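Local coordinates for protein putative poly(3-hydroxybutyrate) depolymerase LpqC (Bordetella parapertussis 12822, PDB 3D0K) that probably hydrolyses ester bonds, perhaps those of poly(3-hydroxybutyrate), as an alpha/beta-hydrolase, at residues A[270-273]-A[274-277]. Numbering follows the deposited sequence.
Sequences GHDG and QAMS. With SO4 (sulfate ion), chain G.
Asp272 caps helix 273-286 from the N-cap position, its OD2 accepting the amide of Ala275 at 3.2 Å from Ala275 N. The N-H points almost straight at the oxygen (172°) but comes down on it from above the carboxylate plane, 74° out of it. With CG anti to the backbone N (chi1 -176°), the carboxylate is brought back to the first-turn amides, and its carbon CG lies against the methyl of Ala275, 3.6 Å from CB. A water extends the cap: it donates to Asp272 OD2 and accepts from Gln274 N, tying a second amide of the first turn to the same carboxylate oxygen. The backbone carbonyl of Asp272 starts the helical bonding, with Met276 N 2.9 Å from Asp272 O; the selenomethionine CG packs beside that oxygen, the bent chain then leads away from the turn, and the side chain touches Asn173 and His147.

One residue on, Gly273 O is gripped twice by Ser277. The amide and the hydroxyl come from opposite faces of the carbonyl plane, with Ser277 OG 2.7 Å from Gly273 O. A chi1 of -65° puts OG beside its own backbone N, within reach of the carbonyl one turn back, while Phe145 and Phe73 pack against the serine.

The side chain of His271 leaves its backbone away from this turn. Its ND1 is hydrogen-bonded to Asp216 OD2, and with Ser148 the pair probably forms the catalytic triad of an alpha/beta-hydrolase, the histidine sitting on the loop after strand 262-266. A sulfate, probably from the crystallisation liquor and also bonded to Tyr70 OH, has O1 oblique to the ring and takes a weak bond at O2, 3.5 Å from His271 NE2. The cap thus pairs a carboxylate with the helix's positive end, probably stabilising the acid's negative charge, at a helix start two residues after the presumed catalytic histidine.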
ATOM      1  N   GLY A 270      18.261   1.632  -0.233  1.00 23.05           N
ATOM      2  CA  GLY A 270      17.813   2.320  -1.447  1.00 23.47           C
ATOM      3  C   GLY A 270      16.473   1.772  -1.910  1.00 23.66           C
ATOM      4  O   GLY A 270      15.566   1.582  -1.109  1.00 24.90           O
ATOM      5  N   HIS A 271      16.357   1.508  -3.214  1.00 24.09           N
ATOM      6  CA  HIS A 271      15.128   1.037  -3.799  1.00 22.99           C
ATOM      7  C   HIS A 271      15.068  -0.493  -3.785  1.00 23.15           C
ATOM      8  O   HIS A 271      15.299  -1.156  -4.804  1.00 24.54           O
ATOM      9  CB  HIS A 271      14.995   1.600  -5.224  1.00 23.78           C
ATOM     10  CG  HIS A 271      13.602   1.543  -5.752  1.00 23.99           C
ATOM     11  ND1 HIS A 271      12.576   2.304  -5.225  1.00 26.04           N
ATOM     12  CD2 HIS A 271      13.044   0.779  -6.723  1.00 27.49           C
ATOM     13  CE1 HIS A 271      11.455   2.026  -5.858  1.00 26.73           C
ATOM     14  NE2 HIS A 271      11.707   1.097  -6.765  1.00 27.45           N
ATOM     15  N   ASP A 272      14.760  -1.054  -2.611  1.00 22.77           N
ATOM     16  CA  ASP A 272      14.933  -2.463  -2.328  1.00 21.42           C
ATOM     17  C   ASP A 272      13.691  -2.879  -1.496  1.00 19.94           C
ATOM     18  O   ASP A 272      13.642  -2.693  -0.282  1.00 18.66           O
ATOM     19  CB  ASP A 272      16.252  -2.640  -1.560  1.00 23.66           C
ATOM     20  CG  ASP A 272      16.622  -4.110  -1.260  1.00 29.15           C
ATOM     21  OD1 ASP A 272      17.826  -4.297  -0.919  1.00 37.24           O
ATOM     22  OD2 ASP A 272      15.786  -5.057  -1.338  1.00 28.75           O
ATOM     23  N   GLY A 273      12.684  -3.380  -2.190  1.00 18.69           N
ATOM     24  CA  GLY A 273      11.403  -3.761  -1.560  1.00 18.56           C
ATOM     25  C   GLY A 273      11.568  -4.800  -0.464  1.00 21.52           C
ATOM     26  O   GLY A 273      10.852  -4.744   0.547  1.00 21.73           O
ATOM     27  N   GLN A 274      12.485  -5.749  -0.635  1.00 21.54           N
ATOM     28  CA  GLN A 274      12.735  -6.735   0.431  1.00 22.13           C
ATOM     29  C   GLN A 274      13.313  -6.074   1.694  1.00 21.66           C
ATOM     30  O   GLN A 274      12.853  -6.354   2.790  1.00 21.64           O
ATOM     31  CB  GLN A 274      13.729  -7.793  -0.048  1.00 22.53           C
ATOM     32  CG  GLN A 274      13.942  -8.849   1.029  1.00 27.43           C
ATOM     33  CD  GLN A 274      14.557 -10.109   0.521  1.00 32.95           C
ATOM     34  OE1 GLN A 274      14.437 -11.164   1.163  1.00 36.79           O
ATOM     35  NE2 GLN A 274      15.225 -10.031  -0.628  1.00 31.71           N
ATOM     36  N   ALA A 275      14.351  -5.237   1.543  1.00 21.48           N
ATOM     37  CA  ALA A 275      14.909  -4.529   2.704  1.00 20.17           C
ATOM     38  C   ALA A 275      13.831  -3.642   3.348  1.00 20.11           C
ATOM     39  O   ALA A 275      13.748  -3.565   4.554  1.00 19.25           O
ATOM     40  CB  ALA A 275      16.100  -3.663   2.308  1.00 19.93           C
HETATM   41  N   MSE A 276      13.042  -2.940   2.531  1.00 18.71           N
HETATM   42  CA  MSE A 276      12.081  -1.993   3.057  1.00 19.45           C
HETATM   43  C   MSE A 276      10.945  -2.757   3.773  1.00 18.72           C
HETATM   44  O   MSE A 276      10.427  -2.288   4.797  1.00 19.47           O
HETATM   45  CB  MSE A 276      11.517  -1.064   1.973  1.00 19.35           C
HETATM   46  CG  MSE A 276      12.596  -0.172   1.297  1.00 21.09           C
HETATM   47 SE   MSE A 276      13.295   1.198   2.603  0.75 28.84          SE
HETATM   48  CE  MSE A 276      11.741   2.394   2.447  1.00 22.99           C
ATOM     49  N   SER A 277      10.598  -3.936   3.255  1.00 17.72           N
ATOM     50  CA  SER A 277       9.680  -4.854   3.936  1.00 18.69           C
ATOM     51  C   SER A 277      10.177  -5.241   5.346  1.00 18.50           C
ATOM     52  O   SER A 277       9.401  -5.217   6.302  1.00 18.15           O
ATOM     53  CB  SER A 277       9.415  -6.132   3.109  1.00 17.84           C
ATOM     54  OG  SER A 277       8.735  -5.831   1.904  1.00 18.24           O
TER
HETATM   55  S   SO4 G 306      10.111  -2.624  -7.025  1.00 42.56           S
HETATM   56  O1  SO4 G 306      10.918  -2.117  -5.932  1.00 45.38           O
HETATM   57  O2  SO4 G 306       9.824  -1.544  -7.951  1.00 42.81           O
HETATM   58  O3  SO4 G 306      10.816  -3.694  -7.714  1.00 45.43           O
HETATM   59  O4  SO4 G 306       8.876  -3.178  -6.461  1.00 46.01           O
HETATM   60  O   HOH W   1      13.870  -6.579  -3.193  1.00 31.53           O